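Local coordinates for tripartite terminase subunit 3 (Human herpesvirus 5, PDB 3N4P), which forms part of the molecular motor that packages viral DNA into empty capsids, with a C-terminal nuclease domain that probably cleaves the DNA, at residues 222-234 against 252-264. Numbering follows the deposited sequence.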
ATOM      1  N   ILE B 222     -11.054  -3.001  -4.675  1.00 37.92           N
ATOM      2  CA  ILE B 222     -10.978  -1.893  -3.767  1.00 37.90           C
ATOM      3  C   ILE B 222     -11.659  -0.606  -4.274  1.00 40.81           C
ATOM      4  O   ILE B 222     -12.291   0.136  -3.490  1.00 42.49           O
ATOM      5  CB  ILE B 222      -9.520  -1.643  -3.323  1.00 38.55           C
ATOM      6  CG1 ILE B 222      -8.959  -2.876  -2.525  1.00 36.76           C
ATOM      7  CG2 ILE B 222      -9.454  -0.325  -2.596  1.00 35.94           C
ATOM      8  CD1 ILE B 222      -9.910  -3.333  -1.413  1.00 40.95           C
ATOM      9  N   GLU B 223     -11.564  -0.315  -5.564  1.00 42.29           N
ATOM     10  CA  GLU B 223     -12.323   0.850  -6.155  1.00 43.28           C
ATOM     11  C   GLU B 223     -13.841   0.627  -6.102  1.00 43.07           C
ATOM     12  O   GLU B 223     -14.615   1.523  -5.730  1.00 45.11           O
ATOM     13  CB  GLU B 223     -11.868   1.140  -7.586  1.00 45.78           C
ATOM     14  CG  GLU B 223     -12.729   2.160  -8.395  1.00 53.96           C
ATOM     15  CD  GLU B 223     -11.932   2.939  -9.508  1.00 68.20           C
ATOM     16  OE1 GLU B 223     -11.347   2.295 -10.440  1.00 69.03           O
ATOM     17  OE2 GLU B 223     -11.939   4.209  -9.463  1.00 70.40           O
ATOM     18  N   TYR B 224     -14.263  -0.609  -6.360  1.00 41.48           N
ATOM     19  CA  TYR B 224     -15.635  -1.021  -6.199  1.00 40.64           C
ATOM     20  C   TYR B 224     -16.119  -0.883  -4.736  1.00 41.10           C
ATOM     21  O   TYR B 224     -17.225  -0.400  -4.495  1.00 43.86           O
ATOM     22  CB  TYR B 224     -15.721  -2.484  -6.620  1.00 38.81           C
ATOM     23  CG  TYR B 224     -17.113  -3.035  -6.623  1.00 40.75           C
ATOM     24  CD1 TYR B 224     -17.528  -3.925  -5.636  1.00 39.30           C
ATOM     25  CD2 TYR B 224     -18.039  -2.683  -7.644  1.00 43.03           C
ATOM     26  CE1 TYR B 224     -18.822  -4.452  -5.641  1.00 40.75           C
ATOM     27  CE2 TYR B 224     -19.348  -3.197  -7.645  1.00 40.98           C
ATOM     28  CZ  TYR B 224     -19.721  -4.089  -6.659  1.00 44.22           C
ATOM     29  OH  TYR B 224     -20.994  -4.615  -6.685  1.00 48.00           O
ATOM     30  N   LEU B 225     -15.322  -1.379  -3.790  1.00 39.80           N
ATOM     31  CA  LEU B 225     -15.601  -1.303  -2.386  1.00 41.44           C
ATOM     32  C   LEU B 225     -15.609   0.203  -1.925  1.00 42.47           C
ATOM     33  O   LEU B 225     -16.474   0.606  -1.158  1.00 44.18           O
ATOM     34  CB  LEU B 225     -14.578  -2.128  -1.564  1.00 40.62           C
ATOM     35  CG  LEU B 225     -14.720  -2.019  -0.039  1.00 41.90           C
ATOM     36  CD1 LEU B 225     -15.943  -2.770   0.407  1.00 39.85           C
ATOM     37  CD2 LEU B 225     -13.517  -2.586   0.737  1.00 42.25           C
ATOM     38  N   LEU B 226     -14.699   1.030  -2.424  1.00 42.33           N
ATOM     39  CA  LEU B 226     -14.775   2.460  -2.140  1.00 44.08           C
ATOM     40  C   LEU B 226     -16.078   3.142  -2.590  1.00 47.24           C
ATOM     41  O   LEU B 226     -16.583   4.070  -1.913  1.00 49.27           O
ATOM     42  CB  LEU B 226     -13.653   3.179  -2.809  1.00 43.82           C
ATOM     43  CG  LEU B 226     -12.429   3.763  -2.082  1.00 48.75           C
ATOM     44  CD1 LEU B 226     -12.669   4.178  -0.567  1.00 51.55           C
ATOM     45  CD2 LEU B 226     -11.147   2.964  -2.241  1.00 48.10           C
ATOM     46  N   GLU B 227     -16.622   2.743  -3.744  1.00 47.83           N
ATOM     47  CA  GLU B 227     -17.914   3.281  -4.177  1.00 51.46           C
ATOM     48  C   GLU B 227     -19.000   3.057  -3.115  1.00 51.66           C
ATOM     49  O   GLU B 227     -19.813   3.941  -2.830  1.00 52.04           O
ATOM     50  CB  GLU B 227     -18.361   2.719  -5.565  1.00 51.49           C
ATOM     51  CG  GLU B 227     -17.862   3.555  -6.740  1.00 57.85           C
ATOM     52  CD  GLU B 227     -17.338   2.726  -7.996  1.00 66.92           C
ATOM     53  OE1 GLU B 227     -16.418   3.227  -8.712  1.00 71.74           O
ATOM     54  OE2 GLU B 227     -17.825   1.606  -8.297  1.00 67.63           O
ATOM     55  N   GLN B 228     -18.984   1.870  -2.532  1.00 51.68           N
ATOM     56  CA  GLN B 228     -19.890   1.553  -1.420  1.00 53.88           C
ATOM     57  C   GLN B 228     -19.588   2.306  -0.119  1.00 54.68           C
ATOM     58  O   GLN B 228     -20.501   2.698   0.589  1.00 56.06           O
ATOM     59  CB  GLN B 228     -19.955   0.051  -1.208  1.00 53.48           C
ATOM     60  CG  GLN B 228     -20.543  -0.638  -2.450  1.00 54.43           C
ATOM     61  CD  GLN B 228     -20.912  -2.143  -2.226  1.00 56.20           C
ATOM     62  OE1 GLN B 228     -21.086  -2.612  -1.085  1.00 54.30           O
ATOM     63  NE2 GLN B 228     -21.061  -2.886  -3.329  1.00 60.69           N
ATOM     64  N   ILE B 229     -18.317   2.548   0.163  1.00 54.04           N
ATOM     65  CA  ILE B 229     -17.926   3.178   1.424  1.00 55.94           C
ATOM     66  C   ILE B 229     -18.465   4.588   1.421  1.00 59.55           C
ATOM     67  O   ILE B 229     -18.857   5.083   2.451  1.00 60.88           O
ATOM     68  CB  ILE B 229     -16.382   3.140   1.650  1.00 54.32           C
ATOM     69  CG1 ILE B 229     -15.988   1.746   2.101  1.00 52.97           C
ATOM     70  CG2 ILE B 229     -15.906   4.211   2.640  1.00 54.14           C
ATOM     71  CD1 ILE B 229     -14.554   1.376   1.923  1.00 53.30           C
ATOM     72  N   GLN B 230     -18.544   5.195   0.238  1.00 61.79           N
ATOM     73  CA  GLN B 230     -19.112   6.533   0.069  1.00 66.16           C
ATOM     74  C   GLN B 230     -20.602   6.549   0.364  1.00 69.11           C
ATOM     75  O   GLN B 230     -21.150   7.580   0.686  1.00 70.94           O
ATOM     76  CB  GLN B 230     -18.887   6.998  -1.370  1.00 65.42           C
ATOM     77  CG  GLN B 230     -18.819   8.471  -1.491  1.00 71.00           C
ATOM     78  CD  GLN B 230     -17.555   8.935  -2.201  1.00 74.99           C
ATOM     79  OE1 GLN B 230     -17.199   8.448  -3.293  1.00 74.47           O
ATOM     80  NE2 GLN B 230     -16.862   9.876  -1.575  1.00 73.79           N
ATOM     81  N   ASN B 231     -21.263   5.404   0.210  1.00 70.53           N
ATOM     82  CA  ASN B 231     -22.715   5.342   0.375  1.00 74.85           C
ATOM     83  C   ASN B 231     -23.155   5.056   1.803  1.00 77.13           C
ATOM     84  O   ASN B 231     -24.349   4.916   2.066  1.00 79.83           O
ATOM     85  CB  ASN B 231     -23.319   4.291  -0.571  1.00 74.97           C
ATOM     86  CG  ASN B 231     -23.357   4.769  -2.015  1.00 75.96           C
ATOM     87  OD1 ASN B 231     -23.698   5.931  -2.278  1.00 78.77           O
ATOM     88  ND2 ASN B 231     -22.968   3.897  -2.949  1.00 73.14           N
ATOM     89  N   LEU B 232     -22.185   4.980   2.707  1.00 76.42           N
ATOM     90  CA  LEU B 232     -22.405   4.588   4.082  1.00 78.51           C
ATOM     91  C   LEU B 232     -23.066   5.684   4.950  1.00 81.88           C
ATOM     92  O   LEU B 232     -22.601   6.825   4.951  1.00 83.31           O
ATOM     93  CB  LEU B 232     -21.047   4.267   4.679  1.00 76.27           C
ATOM     94  CG  LEU B 232     -20.834   2.897   5.298  1.00 76.37           C
ATOM     95  CD1 LEU B 232     -19.754   2.996   6.390  1.00 71.94           C
ATOM     96  CD2 LEU B 232     -22.156   2.285   5.811  1.00 77.02           C
ATOM     97  N   HIS B 233     -24.137   5.333   5.666  0.50 84.47           N
ATOM     98  CA  HIS B 233     -24.770   6.228   6.666  0.50 87.95           C
ATOM     99  C   HIS B 233     -24.786   5.522   8.013  0.50 89.21           C
ATOM    100  O   HIS B 233     -24.327   4.385   8.107  0.50 87.62           O
ATOM    101  CB  HIS B 233     -26.196   6.618   6.251  0.50 90.43           C
ATOM    102  CG  HIS B 233     -27.044   5.460   5.818  0.50 90.79           C
ATOM    103  ND1 HIS B 233     -28.125   5.011   6.548  0.50 92.69           N
ATOM    104  CD2 HIS B 233     -26.969   4.662   4.725  0.50 87.63           C
ATOM    105  CE1 HIS B 233     -28.680   3.990   5.922  0.50 93.83           C
ATOM    106  NE2 HIS B 233     -27.995   3.754   4.815  0.50 91.05           N
ATOM    107  N   ARG B 234     -25.311   6.176   9.048  1.00 92.86           N
ATOM    108  CA  ARG B 234     -25.308   5.602  10.410  1.00 94.74           C
ATOM    109  C   ARG B 234     -26.382   4.607  10.892  1.00 97.41           C
ATOM    110  O   ARG B 234     -26.045   3.643  11.609  1.00 97.38           O
ATOM    111  CB  ARG B 234     -25.114   6.699  11.432  1.00 97.53           C
ATOM    112  CG  ARG B 234     -23.672   6.994  11.739  1.00 95.48           C
ATOM    113  CD  ARG B 234     -23.581   8.393  12.240  1.00101.96           C
ATOM    114  NE  ARG B 234     -23.035   8.468  13.587  1.00105.55           N
ATOM    115  CZ  ARG B 234     -21.994   9.223  13.929  1.00109.37           C
ATOM    116  NH1 ARG B 234     -21.385   9.974  13.012  1.00107.22           N
ATOM    117  NH2 ARG B 234     -21.575   9.248  15.197  1.00113.52           N
ATOM    118  N   ARG B 252     -31.633   2.703  -3.405  1.00106.79           N
ATOM    119  CA  ARG B 252     -31.096   1.714  -4.332  1.00104.49           C
ATOM    120  C   ARG B 252     -29.644   1.995  -4.685  1.00100.51           C
ATOM    121  O   ARG B 252     -29.261   2.134  -5.847  1.00 99.69           O
ATOM    122  CB  ARG B 252     -31.965   1.611  -5.583  1.00107.27           C
ATOM    123  CG  ARG B 252     -32.207   0.173  -6.031  1.00107.78           C
ATOM    124  CD  ARG B 252     -33.406   0.126  -6.958  1.00113.83           C
ATOM    125  NE  ARG B 252     -34.507   0.966  -6.466  1.00119.10           N
ATOM    126  CZ  ARG B 252     -35.641   0.507  -5.931  1.00122.72           C
ATOM    127  NH1 ARG B 252     -35.853  -0.803  -5.807  1.00122.32           N
ATOM    128  NH2 ARG B 252     -36.573   1.361  -5.520  1.00125.26           N
ATOM    129  N   ILE B 253     -28.846   2.094  -3.637  1.00 98.14           N
ATOM    130  CA  ILE B 253     -27.404   2.091  -3.739  1.00 93.84           C
ATOM    131  C   ILE B 253     -27.006   0.857  -2.939  1.00 91.08           C
ATOM    132  O   ILE B 253     -27.197   0.808  -1.716  1.00 92.69           O
ATOM    133  CB  ILE B 253     -26.806   3.402  -3.183  1.00 93.67           C
ATOM    134  CG1 ILE B 253     -27.356   3.700  -1.768  1.00 95.78           C
ATOM    135  CG2 ILE B 253     -27.098   4.540  -4.171  1.00 95.67           C
ATOM    136  CD1 ILE B 253     -27.215   5.181  -1.260  1.00 98.62           C
ATOM    137  N   SER B 254     -26.518  -0.160  -3.636  1.00 87.09           N
ATOM    138  CA  SER B 254     -26.206  -1.434  -3.014  1.00 83.42           C
ATOM    139  C   SER B 254     -25.192  -1.228  -1.905  1.00 79.60           C
ATOM    140  O   SER B 254     -24.272  -0.417  -2.040  1.00 77.17           O
ATOM    141  CB  SER B 254     -25.622  -2.407  -4.048  1.00 83.02           C
ATOM    142  OG  SER B 254     -24.195  -2.270  -4.170  1.00 80.71           O
ATOM    143  N   ASP B 255     -25.358  -1.981  -0.820  1.00 77.19           N
ATOM    144  CA  ASP B 255     -24.459  -1.871   0.328  1.00 73.62           C
ATOM    145  C   ASP B 255     -23.967  -3.237   0.827  1.00 69.53           C
ATOM    146  O   ASP B 255     -23.400  -3.368   1.916  1.00 67.99           O
ATOM    147  CB  ASP B 255     -25.113  -1.032   1.455  1.00 76.10           C
ATOM    148  CG  ASP B 255     -26.138  -1.820   2.277  1.00 81.72           C
ATOM    149  OD1 ASP B 255     -27.107  -2.393   1.707  1.00 85.46           O
ATOM    150  OD2 ASP B 255     -25.981  -1.841   3.525  1.00 85.68           O
ATOM    151  N   ASP B 256     -24.129  -4.251  -0.004  1.00 66.07           N
ATOM    152  CA  ASP B 256     -23.898  -5.601   0.455  1.00 63.68           C
ATOM    153  C   ASP B 256     -22.449  -5.963   0.716  1.00 58.59           C
ATOM    154  O   ASP B 256     -22.177  -6.665   1.648  1.00 59.18           O
ATOM    155  CB  ASP B 256     -24.547  -6.614  -0.517  1.00 65.64           C
ATOM    156  CG  ASP B 256     -26.019  -6.310  -0.768  1.00 72.21           C
ATOM    157  OD1 ASP B 256     -26.861  -7.175  -0.450  1.00 78.35           O
ATOM    158  OD2 ASP B 256     -26.339  -5.187  -1.252  1.00 78.92           O
ATOM    159  N   LEU B 257     -21.517  -5.551  -0.120  1.00 54.28           N
ATOM    160  CA  LEU B 257     -20.121  -5.914   0.138  1.00 50.64           C
ATOM    161  C   LEU B 257     -19.584  -5.128   1.388  1.00 49.00           C
ATOM    162  O   LEU B 257     -18.813  -5.655   2.191  1.00 48.54           O
ATOM    163  CB  LEU B 257     -19.249  -5.562  -1.079  1.00 46.83           C
ATOM    164  CG  LEU B 257     -17.947  -6.269  -1.450  1.00 51.52           C
ATOM    165  CD1 LEU B 257     -16.854  -5.377  -2.045  1.00 47.74           C
ATOM    166  CD2 LEU B 257     -17.376  -7.347  -0.506  1.00 53.69           C
ATOM    167  N   ILE B 258     -19.894  -3.847   1.472  1.00 46.53           N
ATOM    168  CA  ILE B 258     -19.379  -3.081   2.581  1.00 48.20           C
ATOM    169  C   ILE B 258     -19.824  -3.616   3.968  1.00 48.35           C
ATOM    170  O   ILE B 258     -19.005  -3.727   4.857  1.00 48.25           O
ATOM    171  CB  ILE B 258     -19.549  -1.533   2.392  1.00 48.42           C
ATOM    172  CG1 ILE B 258     -18.897  -0.725   3.525  1.00 51.80           C
ATOM    173  CG2 ILE B 258     -21.013  -1.121   2.396  1.00 51.28           C
ATOM    174  CD1 ILE B 258     -17.362  -0.823   3.620  1.00 51.36           C
ATOM    175  N   ILE B 259     -21.097  -3.943   4.144  1.00 50.64           N
ATOM    176  CA  ILE B 259     -21.564  -4.539   5.399  1.00 53.20           C
ATOM    177  C   ILE B 259     -20.774  -5.807   5.683  1.00 52.77           C
ATOM    178  O   ILE B 259     -20.420  -6.086   6.846  1.00 53.22           O
ATOM    179  CB  ILE B 259     -23.030  -4.989   5.300  1.00 58.00           C
ATOM    180  CG1 ILE B 259     -24.007  -3.810   5.148  1.00 61.54           C
ATOM    181  CG2 ILE B 259     -23.481  -5.789   6.602  1.00 58.74           C
ATOM    182  CD1 ILE B 259     -25.435  -4.401   4.841  1.00 69.30           C
ATOM    183  N   ALA B 260     -20.516  -6.613   4.634  1.00 48.66           N
ATOM    184  CA  ALA B 260     -19.755  -7.819   4.901  1.00 47.08           C
ATOM    185  C   ALA B 260     -18.371  -7.512   5.462  1.00 45.88           C
ATOM    186  O   ALA B 260     -17.896  -8.215   6.340  1.00 47.23           O
ATOM    187  CB  ALA B 260     -19.671  -8.684   3.706  1.00 44.05           C
ATOM    188  N   VAL B 261     -17.723  -6.471   4.968  1.00 44.26           N
ATOM    189  CA  VAL B 261     -16.438  -6.096   5.520  1.00 43.82           C
ATOM    190  C   VAL B 261     -16.645  -5.540   6.954  1.00 46.76           C
ATOM    191  O   VAL B 261     -15.943  -5.877   7.866  1.00 47.89           O
ATOM    192  CB  VAL B 261     -15.804  -5.001   4.597  1.00 43.57           C
ATOM    193  CG1 VAL B 261     -14.576  -4.284   5.256  1.00 34.92           C
ATOM    194  CG2 VAL B 261     -15.508  -5.620   3.220  1.00 37.93           C
ATOM    195  N   ILE B 262     -17.617  -4.675   7.139  1.00 48.25           N
ATOM    196  CA  ILE B 262     -17.885  -4.138   8.461  1.00 52.87           C
ATOM    197  C   ILE B 262     -18.048  -5.288   9.507  1.00 55.31           C
ATOM    198  O   ILE B 262     -17.500  -5.223  10.584  1.00 57.00           O
ATOM    199  CB  ILE B 262     -19.101  -3.189   8.390  1.00 54.26           C
ATOM    200  CG1 ILE B 262     -18.714  -1.944   7.591  1.00 51.43           C
ATOM    201  CG2 ILE B 262     -19.592  -2.762   9.792  1.00 58.41           C
ATOM    202  CD1 ILE B 262     -19.815  -0.987   7.323  1.00 51.79           C
ATOM    203  N   MET B 263     -18.707  -6.378   9.131  1.00 55.21           N
ATOM    204  CA  MET B 263     -19.033  -7.425  10.071  1.00 56.51           C
ATOM    205  C   MET B 263     -17.870  -8.384  10.263  1.00 55.77           C
ATOM    206  O   MET B 263     -17.579  -8.776  11.381  1.00 57.06           O
ATOM    207  CB  MET B 263     -20.291  -8.164   9.643  1.00 57.24           C
ATOM    208  CG  MET B 263     -21.510  -7.337   9.608  1.00 58.96           C
ATOM    209  SD  MET B 263     -21.902  -6.486  11.222  1.00 71.26           S
ATOM    210  CE  MET B 263     -23.131  -5.398  10.507  1.00 69.77           C
ATOM    211  N   ALA B 264     -17.179  -8.746   9.201  1.00 52.60           N
ATOM    212  CA  ALA B 264     -15.997  -9.565   9.424  1.00 53.73           C
ATOM    213  C   ALA B 264     -15.043  -8.831  10.374  1.00 55.32           C
ATOM    214  O   ALA B 264     -14.494  -9.448  11.289  1.00 58.19           O
ATOM    215  CB  ALA B 264     -15.306  -9.938   8.104  1.00 48.67           C
TER
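The Tyr-224 ring meets Leu-257 at its edge, in plane, with CD1 of the tyrosine 3.9 Å from CD1 of the leucine. The His-219 ring lies nearly parallel to it, and Tyr-224 OH is hydrogen-bonded to His-99. A second flat group is the Gln-228 amide, carried across to the start of helix 256-264 by an extended chain. Ile-258 N lies 3.1 Å from Gln-228 OE1, and this bond is fairly straight (160°). The donor is tilted from the carbonyl plane. The bond from Leu-257 N to the same oxygen is weak. Asn-231 OD1 rests 3.7 Å from Ile-253 CD1, the side chains meeting at a slant.

Beside the Gln-228 amide, apolar chains cross at about right angles. Leu-225 CD1 touches Leu-257 CD1 at 3.7 Å and also reaches Ile-258 and Val-261. With CG1 turned anti to the backbone N (chi1 -175°), Ile-258 sends its CD1 against Ile-229 CG1, 3.3 Å away and tighter than usual for two carbons. Leu-232 and Ile-262 meet tip to tip.

Helices 222-229 and 256-264 cross at -91°, axes 8.8 Å apart, against strand 91-100 of the RNase H-like nuclease domain. The side chain of Asp-256, predicted to act in the nuclease, lies about 5 Å from that of Asp-68, which binds magnesium together with Glu-139. Gln-228 gives a carbonyl oxygen to amides that begin the helix of Asp-256, and so ties helix 221-229 to it.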